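Local structure of FHA domain-containing protein FhaA (Mycobacterium tuberculosis, 3PO8) at residues 6-11 against 90-95; 67-72 against 81-86. The protein regulates cell growth and peptidoglycan synthesis by binding MviN, its FHA domain, the part described here, being the module that recognises phosphorylated MviN and PknB. One frame throughout, in Å; residues are numbered along the deposited sequence.

Contact 1. Residues 6-11 against 90-95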
loop_
_atom_site.group_PDB
_atom_site.type_symbol
_atom_site.label_atom_id
_atom_site.label_comp_id
_atom_site.label_asym_id
_atom_site.label_seq_id
_atom_site.Cartn_x
_atom_site.Cartn_y
_atom_site.Cartn_z
ATOM N N VAL A 6 -1.321 -9.302 -6.120
ATOM C CA VAL A 6 -0.539 -8.667 -5.077
ATOM C C VAL A 6 -1.402 -8.503 -3.846
ATOM O O VAL A 6 -2.549 -8.038 -3.934
ATOM C CB VAL A 6 -0.034 -7.257 -5.489
ATOM C CG1 VAL A 6 0.709 -6.587 -4.302
ATOM C CG2 VAL A 6 0.864 -7.331 -6.721
ATOM N N THR A 7 -0.852 -8.896 -2.706
ATOM C CA THR A 7 -1.485 -8.663 -1.418
ATOM C C THR A 7 -0.690 -7.718 -0.563
ATOM O O THR A 7 0.551 -7.662 -0.605
ATOM C CB THR A 7 -1.734 -9.953 -0.626
ATOM O OG1 THR A 7 -0.496 -10.654 -0.452
ATOM C CG2 THR A 7 -2.724 -10.804 -1.345
ATOM N N LEU A 8 -1.442 -6.970 0.226
ATOM C CA LEU A 8 -0.905 -6.027 1.197
ATOM C C LEU A 8 -1.356 -6.549 2.546
ATOM O O LEU A 8 -2.564 -6.723 2.747
ATOM C CB LEU A 8 -1.528 -4.651 0.990
ATOM C CG LEU A 8 -1.444 -4.007 -0.401
ATOM C CD1 LEU A 8 -2.078 -2.620 -0.391
ATOM C CD2 LEU A 8 -0.008 -3.962 -0.827
ATOM N N GLN A 9 -0.441 -6.819 3.458
ATOM C CA GLN A 9 -0.815 -7.311 4.788
ATOM C C GLN A 9 -0.288 -6.388 5.874
ATOM O O GLN A 9 0.918 -6.095 5.919
ATOM C CB GLN A 9 -0.271 -8.723 5.028
ATOM C CG GLN A 9 -0.620 -9.264 6.393
ATOM C CD GLN A 9 -0.392 -10.735 6.510
ATOM O OE1 GLN A 9 0.653 -11.241 6.115
ATOM N NE2 GLN A 9 -1.362 -11.442 7.082
ATOM N N LEU A 10 -1.184 -5.892 6.732
ATOM C CA LEU A 10 -0.785 -5.047 7.848
ATOM C C LEU A 10 0.004 -5.879 8.832
ATOM O O LEU A 10 -0.390 -7.007 9.166
ATOM C CB LEU A 10 -2.004 -4.452 8.546
ATOM C CG LEU A 10 -2.504 -3.102 8.094
ATOM C CD1 LEU A 10 -3.804 -2.786 8.815
ATOM C CD2 LEU A 10 -1.469 -2.035 8.379
ATOM N N ASP A 11 1.106 -5.328 9.316
ATOM C CA ASP A 11 1.972 -6.050 10.237
ATOM C C ASP A 11 1.801 -5.515 11.669
ATOM O O ASP A 11 2.791 -5.260 12.377
ATOM C CB ASP A 11 3.430 -5.960 9.777
ATOM C CG ASP A 11 4.321 -6.970 10.472
ATOM O OD1 ASP A 11 3.780 -7.937 11.047
ATOM O OD2 ASP A 11 5.558 -6.787 10.471
ATOM N N SER A 90 2.056 2.572 10.793
ATOM C CA SER A 90 1.662 1.317 10.193
ATOM C C SER A 90 2.741 0.754 9.267
ATOM O O SER A 90 3.529 1.503 8.668
ATOM C CB SER A 90 0.380 1.504 9.380
ATOM O OG SER A 90 -0.712 1.913 10.183
ATOM N N GLU A 91 2.741 -0.567 9.121
ATOM C CA GLU A 91 3.671 -1.278 8.249
ATOM C C GLU A 91 2.875 -2.257 7.431
ATOM O O GLU A 91 2.088 -3.022 7.974
ATOM C CB GLU A 91 4.731 -2.035 9.061
ATOM C CG GLU A 91 5.497 -1.176 10.043
ATOM C CD GLU A 91 6.729 -1.891 10.595
ATOM O OE1 GLU A 91 6.828 -3.134 10.432
ATOM O OE2 GLU A 91 7.596 -1.210 11.191
ATOM N N ILE A 92 3.085 -2.229 6.118
ATOM C CA ILE A 92 2.395 -3.114 5.194
ATOM C C ILE A 92 3.387 -3.943 4.406
ATOM O O ILE A 92 4.287 -3.403 3.767
ATOM C CB ILE A 92 1.548 -2.309 4.235
ATOM C CG1 ILE A 92 0.412 -1.628 4.997
ATOM C CG2 ILE A 92 0.999 -3.195 3.124
ATOM C CD1 ILE A 92 -0.374 -0.608 4.201
ATOM N N ILE A 93 3.224 -5.255 4.444
ATOM C CA ILE A 93 4.066 -6.182 3.699
ATOM C C ILE A 93 3.417 -6.501 2.362
ATOM O O ILE A 93 2.243 -6.875 2.298
ATOM C CB ILE A 93 4.274 -7.502 4.481
ATOM C CG1 ILE A 93 4.825 -7.202 5.891
ATOM C CG2 ILE A 93 5.214 -8.433 3.732
ATOM C CD1 ILE A 93 4.718 -8.345 6.877
ATOM N N VAL A 94 4.180 -6.344 1.295
ATOM C CA VAL A 94 3.690 -6.541 -0.060
ATOM C C VAL A 94 4.153 -7.915 -0.524
ATOM O O VAL A 94 5.336 -8.225 -0.425
ATOM C CB VAL A 94 4.269 -5.482 -1.016
ATOM C CG1 VAL A 94 3.816 -5.753 -2.448
ATOM C CG2 VAL A 94 3.863 -4.099 -0.571
ATOM N N ARG A 95 3.246 -8.746 -1.005
ATOM C CA ARG A 95 3.637 -10.038 -1.556
ATOM C C ARG A 95 2.996 -10.232 -2.919
ATOM O O ARG A 95 1.872 -9.811 -3.141
ATOM C CB ARG A 95 3.173 -11.146 -0.622
ATOM C CG ARG A 95 3.971 -11.280 0.641
ATOM C CD ARG A 95 3.411 -12.388 1.518
ATOM N NE ARG A 95 3.943 -12.351 2.884
ATOM C CZ ARG A 95 3.354 -11.744 3.917
ATOM N NH1 ARG A 95 2.185 -11.098 3.778
ATOM N NH2 ARG A 95 3.938 -11.793 5.114
HETATM O O HOH W 1 1.019 -9.492 1.785
HETATM O O HOH W 2 0.289 -12.246 -2.468
HETATM O O HOH W 3 3.129 -11.506 7.799
HETATM O O HOH W 4 6.728 -5.124 8.663
HETATM O O HOH W 5 5.454 -4.001 13.030
#

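Contact 2. Residues 67-72 against 81-86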
loop_
_atom_site.group_PDB
_atom_site.type_symbol
_atom_site.label_atom_id
_atom_site.label_comp_id
_atom_site.label_asym_id
_atom_site.label_seq_id
_atom_site.Cartn_x
_atom_site.Cartn_y
_atom_site.Cartn_z
ATOM N N THR A 67 5.643 8.651 2.961
ATOM C CA THR A 67 5.614 7.209 2.807
ATOM C C THR A 67 7.041 6.740 2.608
ATOM O O THR A 67 7.820 7.392 1.936
ATOM C CB THR A 67 4.745 6.794 1.588
ATOM O OG1 THR A 67 3.418 7.289 1.762
ATOM C CG2 THR A 67 4.703 5.295 1.409
ATOM N N THR A 68 7.389 5.597 3.181
ATOM C CA THR A 68 8.651 4.939 2.848
ATOM C C THR A 68 8.419 3.523 2.376
ATOM O O THR A 68 7.430 2.884 2.716
ATOM C CB THR A 68 9.669 4.882 4.001
ATOM O OG1 THR A 68 9.180 4.048 5.049
ATOM C CG2 THR A 68 9.913 6.245 4.574
ATOM N N VAL A 69 9.327 3.062 1.539
ATOM C CA VAL A 69 9.363 1.654 1.150
ATOM C C VAL A 69 10.762 1.147 1.449
ATOM O O VAL A 69 11.747 1.756 1.031
ATOM C CB VAL A 69 8.989 1.405 -0.328
ATOM C CG1 VAL A 69 8.986 -0.121 -0.643
ATOM C CG2 VAL A 69 7.651 2.018 -0.654
ATOM N N ASN A 70 10.825 0.062 2.224
ATOM C CA ASN A 70 12.099 -0.501 2.670
ATOM C C ASN A 70 12.939 0.584 3.317
ATOM O O ASN A 70 14.151 0.680 3.079
ATOM C CB ASN A 70 12.822 -1.192 1.523
ATOM C CG ASN A 70 12.003 -2.327 0.929
ATOM O OD1 ASN A 70 11.117 -2.889 1.584
ATOM N ND2 ASN A 70 12.304 -2.682 -0.304
ATOM N N ASN A 71 12.257 1.420 4.115
ATOM C CA ASN A 71 12.825 2.546 4.848
ATOM C C ASN A 71 13.455 3.634 3.986
ATOM O O ASN A 71 14.303 4.387 4.464
ATOM C CB ASN A 71 13.817 2.046 5.904
ATOM C CG ASN A 71 13.142 1.239 7.024
ATOM O OD1 ASN A 71 12.088 1.641 7.545
ATOM N ND2 ASN A 71 13.736 0.120 7.380
ATOM N N ALA A 72 13.053 3.703 2.718
ATOM C CA ALA A 72 13.497 4.745 1.787
ATOM C C ALA A 72 12.331 5.686 1.533
ATOM O O ALA A 72 11.239 5.226 1.274
ATOM C CB ALA A 72 13.917 4.107 0.485
ATOM N N ASP A 81 7.945 -8.048 -4.682
ATOM C CA ASP A 81 7.618 -8.986 -3.629
ATOM C C ASP A 81 8.544 -8.752 -2.430
ATOM O O ASP A 81 9.773 -8.616 -2.594
ATOM C CB ASP A 81 7.789 -10.398 -4.180
ATOM C CG ASP A 81 7.403 -11.470 -3.202
ATOM O OD1 ASP A 81 6.273 -11.490 -2.713
ATOM O OD2 ASP A 81 8.247 -12.353 -2.957
ATOM N N GLY A 82 7.949 -8.640 -1.239
ATOM C CA GLY A 82 8.684 -8.468 -0.014
ATOM C C GLY A 82 8.888 -7.042 0.429
ATOM O O GLY A 82 9.442 -6.819 1.506
ATOM N N ASP A 83 8.475 -6.086 -0.395
ATOM C CA ASP A 83 8.618 -4.686 0.008
ATOM C C ASP A 83 7.780 -4.398 1.226
ATOM O O ASP A 83 6.708 -4.977 1.412
ATOM C CB ASP A 83 8.234 -3.737 -1.122
ATOM C CG ASP A 83 9.311 -3.625 -2.207
ATOM O OD1 ASP A 83 10.436 -4.169 -2.061
ATOM O OD2 ASP A 83 9.036 -2.937 -3.227
ATOM N N VAL A 84 8.298 -3.526 2.076
ATOM C CA VAL A 84 7.593 -3.122 3.278
ATOM C C VAL A 84 7.318 -1.633 3.204
ATOM O O VAL A 84 8.244 -0.796 3.124
ATOM C CB VAL A 84 8.351 -3.503 4.560
ATOM C CG1 VAL A 84 7.576 -3.054 5.777
ATOM C CG2 VAL A 84 8.549 -5.026 4.599
ATOM N N ILE A 85 6.024 -1.318 3.151
ATOM C CA ILE A 85 5.572 0.083 3.094
ATOM C C ILE A 85 5.334 0.600 4.500
ATOM O O ILE A 85 4.671 -0.060 5.277
ATOM C CB ILE A 85 4.265 0.215 2.288
ATOM C CG1 ILE A 85 4.419 -0.398 0.897
ATOM C CG2 ILE A 85 3.854 1.699 2.237
ATOM C CD1 ILE A 85 3.086 -0.735 0.296
ATOM N N ARG A 86 5.858 1.770 4.837
ATOM C CA ARG A 86 5.579 2.379 6.128
ATOM C C ARG A 86 4.920 3.720 5.965
ATOM O O ARG A 86 5.327 4.534 5.146
ATOM C CB ARG A 86 6.834 2.505 6.958
ATOM C CG ARG A 86 7.317 1.163 7.414
ATOM C CD ARG A 86 8.623 1.236 8.186
ATOM N NE ARG A 86 9.012 -0.103 8.627
ATOM C CZ ARG A 86 9.732 -0.984 7.928
ATOM N NH1 ARG A 86 10.216 -0.694 6.725
ATOM N NH2 ARG A 86 9.987 -2.189 8.458
HETATM O O HOH W 6 9.407 1.238 4.727
#

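Contact 1. Residues 6-11 against 90-95
Gln9 and Arg95 meet on the outer side of two antiparallel strands, the amide coming to the edge of the guanidinium with the two planes nearly perpendicular (82°). Arg95 runs extended from CG to NE and lies back over Ile93, whose CG2 sits 3.8 Å above the centre of the guanidinium plane. At the edge of that group NH1 donates to Gln9 OE1 at 2.8 Å; the bond is bent, 135° at the hydrogen, and OE1 stands tilted from the guanidinium plane. Gln9 CG, anti to the backbone N (chi1 179°), starts an extended chain that carries the amide out to this edge. One water ties Arg95 NH1 to Ile93 O and Thr7 OG1; another joins Gln9 OE1 to Arg95 NH2. At the far end Asp11 and Glu91 bring like charges close, OD2 to OE1 3.9 Å; a water donating to both carboxylates probably eases the repulsion, and Glu91 OE2 is paired with Arg86 in a salt bridge. Ile93 CD1 lies against Asp11 CG.

The opposite side is apolar. Leu8 CB rests on Ile92 CG2 at 3.6 Å, while Leu8 and Val94 run alongside each other in the same direction, with CD2 3.9 Å from CG2. Leu10 CD2 reaches Ile92 CG1, and Val6 CG1 meets Val94 CG1 at 3.7 Å. Backbone hydrogen bonds pair Thr7 with Arg95 and Gln9 with Ile93 in both directions, and Asp11 N continues the register to Glu91 O at 2.8 Å.

Both are inner strands of one of the two sheets of the FHA beta sandwich. Strand 17-19 flanks 4-10, strand 84-87 flanks 90-98, and the apolar side packs on Phe35, Ile49 and Trp51 of the other sheet.

Contact 2. Residues 67-72 against 81-86
Asn70 reaches from the corner of a turn to the backbone and side chain of residues 83-84. Its CB carries CG anti to the carbonyl carbon (chi1 -60°), beside the backbone N, and at CG the amide divides its work. OD1 accepts from Val84 N at 2.9 Å, a nearly straight bond (164°). ND2 donates to Asp83 OD1 at 3.0 Å, meeting that oxygen from above the carboxylate plane; amide and carboxylate are turned 81° apart. Asp83 OD2 binds Ala80 N and Trp77 NE1, so both carboxylate oxygens are held. With Asn70 N bonded to Val84 O, the side chain supplies the acceptor that prolongs the strand pairing.

Asn70 and Asn71 are the middle residues of a type I' beta turn from Val69 to Ala72, which makes a tight hairpin at the edge of the FHA sheet. Before it, Thr68 and Arg86 form a hydrogen-bonded antiparallel pair.

On the Arg86 side, Asn71 OD1 lies over one face of the guanidinium, 3.1 Å from NH1 but poorly angled for a hydrogen bond; Val84 CG1 packs against the opposite face, 3.4 Å above the plane and toward the rim. A water binds NH1, Thr68 OG1, Asn71 N and Val84 O, while NE forms a salt bridge with Glu91. Inward, Val69 CG1 touches Asp83 CB at 3.7 Å, and Thr67 CG2 lies beside Ile85 CG2.

In the fold
Both contacts, each partly buried, belong to one antiparallel sheet and meet where strands 84-87 and 90-98 lie side by side: Ile85 N is 2.8 Å from Ile92 O, and Val94 CG2 packs on Ile85 CD1. Contact 1 pairs strands from opposite ends of the chain, closing a loop in which contact 2 is nested. Its buried side is purely aliphatic, whereas in contact 2 Val69 and Ile85 share theirs with Thr67 and the carboxylate of Asp83. Both have regular strand pairing; in contact 2, nearer the sheet edge, it gives way after one full hydrogen-bonded pair to the Asn70 side chain. Arg86 of contact 2 reaches Glu91 of contact 1, joining their polar sides.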